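Local coordinates for protein NAD-dependent epimerase/dehydratase (Bacteroides thetaiotaomicron, PDB 3DHN) that is a putative NAD(P)-dependent epimerase or dehydratase of the Rossmann-fold superfamily, probably acting as an oxidoreductase with NAD or NADP as acceptor, at residues Ala113-Ile118 and Trp157-Pro162. Numbering follows the deposited sequence.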
ATOM      1  N   ALA A 113      -7.034   7.314   0.346  1.00 28.23           N
ATOM      2  CA  ALA A 113      -7.624   8.175   1.365  1.00 29.56           C
ATOM      3  C   ALA A 113      -9.144   8.250   1.244  1.00 29.72           C
ATOM      4  O   ALA A 113      -9.827   8.739   2.150  1.00 29.77           O
ATOM      5  CB  ALA A 113      -7.030   9.577   1.268  1.00 30.28           C
ATOM      6  N   GLY A 114      -9.667   7.752   0.131  1.00 29.12           N
ATOM      7  CA  GLY A 114     -11.100   7.796  -0.097  1.00 29.33           C
ATOM      8  C   GLY A 114     -11.995   7.249   1.006  1.00 29.67           C
ATOM      9  O   GLY A 114     -13.038   7.838   1.307  1.00 28.10           O
ATOM     10  N   SER A 115     -11.607   6.128   1.613  1.00 29.23           N
ATOM     11  CA  SER A 115     -12.429   5.522   2.664  1.00 28.62           C
ATOM     12  C   SER A 115     -12.259   6.116   4.056  1.00 28.80           C
ATOM     13  O   SER A 115     -12.938   5.704   4.993  1.00 30.04           O
ATOM     14  CB  SER A 115     -12.178   4.010   2.720  1.00 28.80           C
ATOM     15  OG  SER A 115     -10.804   3.724   2.928  1.00 28.27           O
ATOM     16  N   LEU A 116     -11.352   7.078   4.193  1.00 27.73           N
ATOM     17  CA  LEU A 116     -11.118   7.715   5.482  1.00 28.68           C
ATOM     18  C   LEU A 116     -12.260   8.669   5.819  1.00 28.86           C
ATOM     19  O   LEU A 116     -12.870   9.253   4.923  1.00 28.71           O
ATOM     20  CB  LEU A 116      -9.793   8.495   5.459  1.00 27.54           C
ATOM     21  CG  LEU A 116      -8.488   7.685   5.409  1.00 28.69           C
ATOM     22  CD1 LEU A 116      -7.308   8.623   5.180  1.00 28.96           C
ATOM     23  CD2 LEU A 116      -8.307   6.912   6.716  1.00 26.47           C
ATOM     24  N   PHE A 117     -12.555   8.813   7.110  1.00 30.43           N
ATOM     25  CA  PHE A 117     -13.611   9.720   7.551  1.00 31.93           C
ATOM     26  C   PHE A 117     -13.035  11.130   7.660  1.00 32.89           C
ATOM     27  O   PHE A 117     -11.905  11.312   8.114  1.00 31.24           O
ATOM     28  CB  PHE A 117     -14.156   9.306   8.930  1.00 33.44           C
ATOM     29  CG  PHE A 117     -15.060   8.107   8.906  1.00 34.31           C
ATOM     30  CD1 PHE A 117     -16.287   8.155   8.247  1.00 32.07           C
ATOM     31  CD2 PHE A 117     -14.678   6.922   9.526  1.00 34.10           C
ATOM     32  CE1 PHE A 117     -17.118   7.039   8.208  1.00 32.89           C
ATOM     33  CE2 PHE A 117     -15.500   5.800   9.491  1.00 33.66           C
ATOM     34  CZ  PHE A 117     -16.723   5.858   8.830  1.00 35.15           C
ATOM     35  N   ILE A 118     -13.805  12.125   7.231  1.00 35.17           N
ATOM     36  CA  ILE A 118     -13.380  13.522   7.329  1.00 36.71           C
ATOM     37  C   ILE A 118     -14.328  14.200   8.315  1.00 36.75           C
ATOM     38  O   ILE A 118     -14.097  15.317   8.768  1.00 34.78           O
ATOM     39  CB  ILE A 118     -13.457  14.251   5.976  1.00 37.33           C
ATOM     40  CG1 ILE A 118     -14.900  14.267   5.468  1.00 38.95           C
ATOM     41  CG2 ILE A 118     -12.536  13.569   4.977  1.00 38.50           C
ATOM     42  CD1 ILE A 118     -15.109  15.142   4.260  1.00 41.61           C
ATOM     43  N   TRP A 157      -4.291  -9.353   6.913  1.00 29.58           N
ATOM     44  CA  TRP A 157      -4.127  -8.218   6.011  1.00 27.23           C
ATOM     45  C   TRP A 157      -4.073  -6.884   6.734  1.00 26.65           C
ATOM     46  O   TRP A 157      -4.575  -6.740   7.846  1.00 25.51           O
ATOM     47  CB  TRP A 157      -5.277  -8.170   4.998  1.00 26.28           C
ATOM     48  CG  TRP A 157      -6.647  -8.032   5.633  1.00 25.93           C
ATOM     49  CD1 TRP A 157      -7.438  -9.040   6.097  1.00 23.35           C
ATOM     50  CD2 TRP A 157      -7.357  -6.812   5.898  1.00 25.73           C
ATOM     51  NE1 TRP A 157      -8.599  -8.527   6.635  1.00 27.35           N
ATOM     52  CE2 TRP A 157      -8.574  -7.163   6.525  1.00 27.46           C
ATOM     53  CE3 TRP A 157      -7.082  -5.458   5.669  1.00 28.81           C
ATOM     54  CZ2 TRP A 157      -9.515  -6.211   6.924  1.00 28.92           C
ATOM     55  CZ3 TRP A 157      -8.019  -4.507   6.070  1.00 24.94           C
ATOM     56  CH2 TRP A 157      -9.221  -4.890   6.690  1.00 26.39           C
ATOM     57  N   VAL A 158      -3.465  -5.906   6.075  1.00 25.29           N
ATOM     58  CA  VAL A 158      -3.356  -4.552   6.603  1.00 25.47           C
ATOM     59  C   VAL A 158      -3.487  -3.622   5.400  1.00 24.48           C
ATOM     60  O   VAL A 158      -2.744  -3.746   4.420  1.00 25.21           O
ATOM     61  CB  VAL A 158      -1.988  -4.309   7.294  1.00 24.01           C
ATOM     62  CG1 VAL A 158      -1.909  -2.886   7.803  1.00 25.35           C
ATOM     63  CG2 VAL A 158      -1.804  -5.268   8.458  1.00 28.92           C
ATOM     64  N   PHE A 159      -4.456  -2.712   5.463  1.00 23.68           N
ATOM     65  CA  PHE A 159      -4.707  -1.739   4.398  1.00 24.13           C
ATOM     66  C   PHE A 159      -4.167  -0.410   4.942  1.00 23.15           C
ATOM     67  O   PHE A 159      -4.691   0.119   5.927  1.00 22.84           O
ATOM     68  CB  PHE A 159      -6.223  -1.653   4.150  1.00 24.17           C
ATOM     69  CG  PHE A 159      -6.618  -0.868   2.931  1.00 26.29           C
ATOM     70  CD1 PHE A 159      -6.344  -1.349   1.650  1.00 27.32           C
ATOM     71  CD2 PHE A 159      -7.355   0.312   3.061  1.00 27.23           C
ATOM     72  CE1 PHE A 159      -6.808  -0.666   0.509  1.00 27.90           C
ATOM     73  CE2 PHE A 159      -7.821   1.002   1.941  1.00 26.71           C
ATOM     74  CZ  PHE A 159      -7.549   0.511   0.655  1.00 26.44           C
ATOM     75  N   PHE A 160      -3.128   0.132   4.312  1.00 24.03           N
ATOM     76  CA  PHE A 160      -2.522   1.377   4.794  1.00 24.60           C
ATOM     77  C   PHE A 160      -2.957   2.610   3.988  1.00 24.05           C
ATOM     78  O   PHE A 160      -2.442   2.881   2.902  1.00 23.36           O
ATOM     79  CB  PHE A 160      -0.990   1.212   4.786  1.00 25.09           C
ATOM     80  CG  PHE A 160      -0.229   2.298   5.520  1.00 25.95           C
ATOM     81  CD1 PHE A 160      -0.864   3.143   6.424  1.00 27.98           C
ATOM     82  CD2 PHE A 160       1.149   2.452   5.315  1.00 24.48           C
ATOM     83  CE1 PHE A 160      -0.145   4.133   7.110  1.00 29.01           C
ATOM     84  CE2 PHE A 160       1.876   3.431   5.994  1.00 22.90           C
ATOM     85  CZ  PHE A 160       1.228   4.274   6.895  1.00 26.11           C
ATOM     86  N   SER A 161      -3.924   3.342   4.534  1.00 23.93           N
ATOM     87  CA  SER A 161      -4.454   4.553   3.894  1.00 25.79           C
ATOM     88  C   SER A 161      -3.524   5.749   4.064  1.00 26.36           C
ATOM     89  O   SER A 161      -3.331   6.234   5.181  1.00 26.92           O
ATOM     90  CB  SER A 161      -5.817   4.938   4.497  1.00 25.84           C
ATOM     91  OG  SER A 161      -6.866   4.055   4.134  1.00 24.31           O
ATOM     92  N   PRO A 162      -2.937   6.249   2.962  1.00 27.37           N
ATOM     93  CA  PRO A 162      -2.042   7.410   3.057  1.00 27.59           C
ATOM     94  C   PRO A 162      -2.875   8.668   3.293  1.00 27.99           C
ATOM     95  O   PRO A 162      -4.103   8.604   3.281  1.00 25.81           O
ATOM     96  CB  PRO A 162      -1.384   7.451   1.680  1.00 29.47           C
ATOM     97  CG  PRO A 162      -2.471   6.894   0.778  1.00 30.18           C
ATOM     98  CD  PRO A 162      -2.977   5.722   1.585  1.00 26.24           C
TER
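Van der Waals packing carries most of the touch between A113-I118 and W157-P162. L116 holds CG anti to its carbonyl carbon (chi1 -70°), which lays the forked end of the side chain against S161: CD2 lies 3.9 Å from S161 CB, while CD1 turns to the backbone and sits 3.7 Å from P162 O. A branched aliphatic suits this place because its two methyls reach two successive residues, S161 and P162. An alanine here would probably loosen the seat of the turn, since CG and both methyls, which pack on that pair, would be gone. A113, small enough for the chain to pass close, brings CB to 3.7 Å from P162 O, a buried carbonyl with no polar partner in the model.

The polar part is indirect. S115 OG stands 4.1 Å from S161 OG, too far for a bond, yet R214 NH1 on the adjoining strand 213-218 hydrogen-bonds both hydroxyls, bridging the segments; S161 OG also bonds G112 O. S115 OG, in the crowded position between its backbone N and carbonyl carbon (chi1 57°), lies near the plane of the F159 ring, at its edge, 4.2 Å from CE2. Serine fits both positions, a short hydroxyl that can accept from a shared guanidinium.

Backbone bonding shapes the first segment: L116 N donates to A113 O at 3.0 Å, closing a type I turn that presents S115 and L116 to the strand. The turn follows strand 106-110 and meets the C-terminal end of the neighbouring parallel strand 156-161, in a Rossmann-type sheet consistent with NAD(P) binding.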